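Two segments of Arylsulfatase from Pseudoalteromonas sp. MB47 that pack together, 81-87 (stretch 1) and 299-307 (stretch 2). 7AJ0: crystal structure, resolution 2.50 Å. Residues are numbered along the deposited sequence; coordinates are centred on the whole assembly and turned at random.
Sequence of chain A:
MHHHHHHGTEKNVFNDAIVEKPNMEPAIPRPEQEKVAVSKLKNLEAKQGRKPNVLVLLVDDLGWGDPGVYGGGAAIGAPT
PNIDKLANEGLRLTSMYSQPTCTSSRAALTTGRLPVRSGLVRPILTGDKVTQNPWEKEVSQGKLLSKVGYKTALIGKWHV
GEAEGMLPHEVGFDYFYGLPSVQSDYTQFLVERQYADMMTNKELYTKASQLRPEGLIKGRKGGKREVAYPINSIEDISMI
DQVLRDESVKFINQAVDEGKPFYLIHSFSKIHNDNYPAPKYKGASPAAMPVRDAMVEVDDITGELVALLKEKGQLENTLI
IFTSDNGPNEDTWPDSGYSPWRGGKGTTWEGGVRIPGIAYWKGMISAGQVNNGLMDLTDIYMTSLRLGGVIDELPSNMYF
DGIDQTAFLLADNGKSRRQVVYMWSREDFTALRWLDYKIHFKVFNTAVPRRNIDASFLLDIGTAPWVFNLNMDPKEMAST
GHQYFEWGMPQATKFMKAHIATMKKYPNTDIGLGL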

# COMPACT_ATOMS: atom_id res chain seq x y z
N PRO A 81 22.86 24.52 -22.85
CA PRO A 81 22.87 25.96 -23.19
C PRO A 81 22.26 26.28 -24.54
O PRO A 81 21.57 27.30 -24.66
N ASN A 82 22.50 25.46 -25.57
CA ASN A 82 21.96 25.79 -26.89
C ASN A 82 20.44 25.66 -26.92
O ASN A 82 19.75 26.51 -27.50
N ILE A 83 19.91 24.60 -26.31
CA ILE A 83 18.46 24.45 -26.24
C ILE A 83 17.84 25.58 -25.43
O ILE A 83 16.76 26.09 -25.75
N ASP A 84 18.52 26.00 -24.36
CA ASP A 84 18.04 27.14 -23.58
C ASP A 84 17.98 28.39 -24.45
O ASP A 84 17.04 29.19 -24.33
N LYS A 85 18.97 28.58 -25.33
CA LYS A 85 19.02 29.79 -26.14
C LYS A 85 17.92 29.79 -27.20
O LYS A 85 17.36 30.85 -27.50
N LEU A 86 17.59 28.63 -27.76
CA LEU A 86 16.44 28.54 -28.65
C LEU A 86 15.17 29.01 -27.94
O LEU A 86 14.37 29.77 -28.51
N ALA A 87 14.97 28.58 -26.69
CA ALA A 87 13.76 28.93 -25.97
C ALA A 87 13.74 30.40 -25.58
O ALA A 87 12.73 31.09 -25.73
N ASP A 299 22.49 18.52 -27.10
CA ASP A 299 22.50 19.98 -27.07
C ASP A 299 23.57 20.55 -28.00
O ASP A 299 23.35 21.59 -28.63
N ASP A 300 24.72 19.89 -28.09
CA ASP A 300 25.77 20.36 -28.99
C ASP A 300 25.35 20.20 -30.44
O ASP A 300 25.58 21.10 -31.26
N ILE A 301 24.74 19.07 -30.79
CA ILE A 301 24.28 18.87 -32.16
C ILE A 301 23.22 19.90 -32.52
O ILE A 301 23.21 20.46 -33.62
N THR A 302 22.31 20.19 -31.58
CA THR A 302 21.32 21.25 -31.79
C THR A 302 22.00 22.57 -32.15
O THR A 302 21.60 23.24 -33.10
N GLY A 303 23.03 22.94 -31.39
CA GLY A 303 23.74 24.17 -31.69
C GLY A 303 24.46 24.14 -33.01
O GLY A 303 24.55 25.17 -33.70
N GLU A 304 24.99 22.98 -33.40
CA GLU A 304 25.68 22.87 -34.68
C GLU A 304 24.71 23.06 -35.85
O GLU A 304 25.06 23.71 -36.84
N LEU A 305 23.50 22.52 -35.74
CA LEU A 305 22.52 22.70 -36.81
C LEU A 305 22.04 24.14 -36.89
O LEU A 305 21.82 24.67 -37.98
N VAL A 306 21.86 24.79 -35.73
CA VAL A 306 21.49 26.20 -35.73
C VAL A 306 22.61 27.04 -36.34
O VAL A 306 22.36 27.99 -37.09
N ALA A 307 23.86 26.71 -36.01
CA ALA A 307 24.98 27.48 -36.54
C ALA A 307 25.14 27.26 -38.04
O ALA A 307 25.57 28.17 -38.76

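Both stretches are helical, and their axes approach to 8.2 Å with 53° between their N-to-C directions; the two stretches together bury 376 Å². Backbone proximity is tightest at Asn82 and Gly303, whose CA atoms lie 5.4 Å apart.

At Pro81 the CA-to-CB bond points sideways, and the ring (C-gamma endo) reaches the partner helix through CD, 3.1 Å from OD2 of Asp299. Pro81 N is 3.3 Å from the same OD2 but carries no hydrogen to share, so this proximity is not a hydrogen bond.

Asn82 points toward stretch 2 and adopts chi1 m (-67°) with chi2 at -64°. This conformation places ND2 3.1 Å from Asp299 O and 3.1 Å from Asp299 OD2; the N-H...acceptor angles of 130° and 133° mark both hydrogen bonds as weak. The backbone adds a third weak bond, Asn82 N to Asp299 OD2, straight at 167° but long at 3.2 Å. Asn82 CG also lies 3.7 Å from Gly303 CA. An ideal CB built on Gly303 would fall 2.6 Å from Asn82 CG, a clash, so the absence of a side chain there accommodates the amide.

Ile83 supplies the best-formed polar contact: its N donates to Asp299 OD1 at 2.7 Å and 162°. The acceptor side chain, chi1 t (179°) and chi2 73°, has a CA-to-CB bond sideways to stretch 1, but the end of the side chain comes nearer and brings its carboxylate to the backbone N atoms of Asn82 and Ile83 in the first turn of stretch 1. Asp299 thus has the largest covered area of any residue in the pair, 93 Å². The Ile83 side chain (m, t) also leaves sideways, yet its end comes nearer, with CG1 3.4 Å from Asp299 OD1 and 4.2 Å from Thr302 CG2.

Asp84, whose CA-to-CB bond is sideways, and Lys85, out of reach, make no contact and have no area covered by stretch 2.

One turn beyond Asn82, Leu86 again points toward stretch 2, consistent with the backbone hydrogen bond from Leu86 N to Asn82 O (3.0 Å). Its rotamer is m, t (-81°, -179°), and its two methyls diverge: CD1 sits 3.8 Å from CG2 of Thr302 (m), while CD2 meets CG2 of Val306 (t) at 4.0 Å. Thr302 and Val306 both point toward stretch 1, one turn apart, so the leucine end spans them. Here the contact is apolar, whereas the N-terminal turn is polar. Ala87 lies out of reach.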

# COMPACT_ATOMS: atom_id res chain seq x y z
CB PRO A 81 24.36 26.31 -23.14
CG PRO A 81 25.08 25.02 -23.33
CD PRO A 81 24.21 23.98 -22.66
CB ASN A 82 22.58 24.88 -27.96
CG ASN A 82 24.05 25.15 -28.15
OD1 ASN A 82 24.44 26.23 -28.58
ND2 ASN A 82 24.87 24.16 -27.85
CB ILE A 83 18.09 23.07 -25.67
CG1 ILE A 83 18.50 21.97 -26.65
CG2 ILE A 83 16.60 23.01 -25.36
CD1 ILE A 83 18.64 20.60 -26.02
CB ASP A 84 18.95 27.37 -22.37
CG ASP A 84 18.85 26.26 -21.34
OD1 ASP A 84 18.06 25.31 -21.56
OD2 ASP A 84 19.56 26.32 -20.31
CB LYS A 85 20.40 29.91 -26.78
CG LYS A 85 20.70 31.28 -27.37
CD LYS A 85 22.18 31.42 -27.70
CE LYS A 85 22.46 32.72 -28.45
NZ LYS A 85 22.14 33.94 -27.64
CB LEU A 86 16.25 27.11 -29.16
CG LEU A 86 17.09 26.62 -30.33
CD1 LEU A 86 16.71 25.19 -30.69
CD2 LEU A 86 16.95 27.53 -31.54
CB ALA A 87 13.62 28.04 -24.73
CB ASP A 299 22.72 20.47 -25.64
CG ASP A 299 22.75 21.99 -25.55
OD1 ASP A 299 21.68 22.61 -25.67
OD2 ASP A 299 23.85 22.55 -25.36
CB ASP A 300 27.07 19.60 -28.73
CG ASP A 300 27.82 20.12 -27.51
OD1 ASP A 300 27.36 21.11 -26.90
OD2 ASP A 300 28.87 19.54 -27.17
CB ILE A 301 23.76 17.43 -32.34
CG1 ILE A 301 24.94 16.45 -32.28
CG2 ILE A 301 23.01 17.29 -33.66
CD1 ILE A 301 24.53 15.00 -32.08
CB THR A 302 20.46 21.41 -30.54
OG1 THR A 302 19.70 20.22 -30.32
CG2 THR A 302 19.52 22.60 -30.68
CB GLU A 304 26.37 21.51 -34.78
CG GLU A 304 27.57 21.34 -33.85
CD GLU A 304 27.95 19.88 -33.63
OE1 GLU A 304 27.45 19.01 -34.39
OE2 GLU A 304 28.73 19.59 -32.70
CB LEU A 305 21.34 21.74 -36.60
CG LEU A 305 21.66 20.26 -36.76
CD1 LEU A 305 20.44 19.40 -36.44
CD2 LEU A 305 22.16 19.97 -38.16
CB VAL A 306 21.15 26.66 -34.30
CG1 VAL A 306 21.11 28.18 -34.22
CG2 VAL A 306 19.82 26.07 -33.85
CB ALA A 307 26.27 27.11 -35.82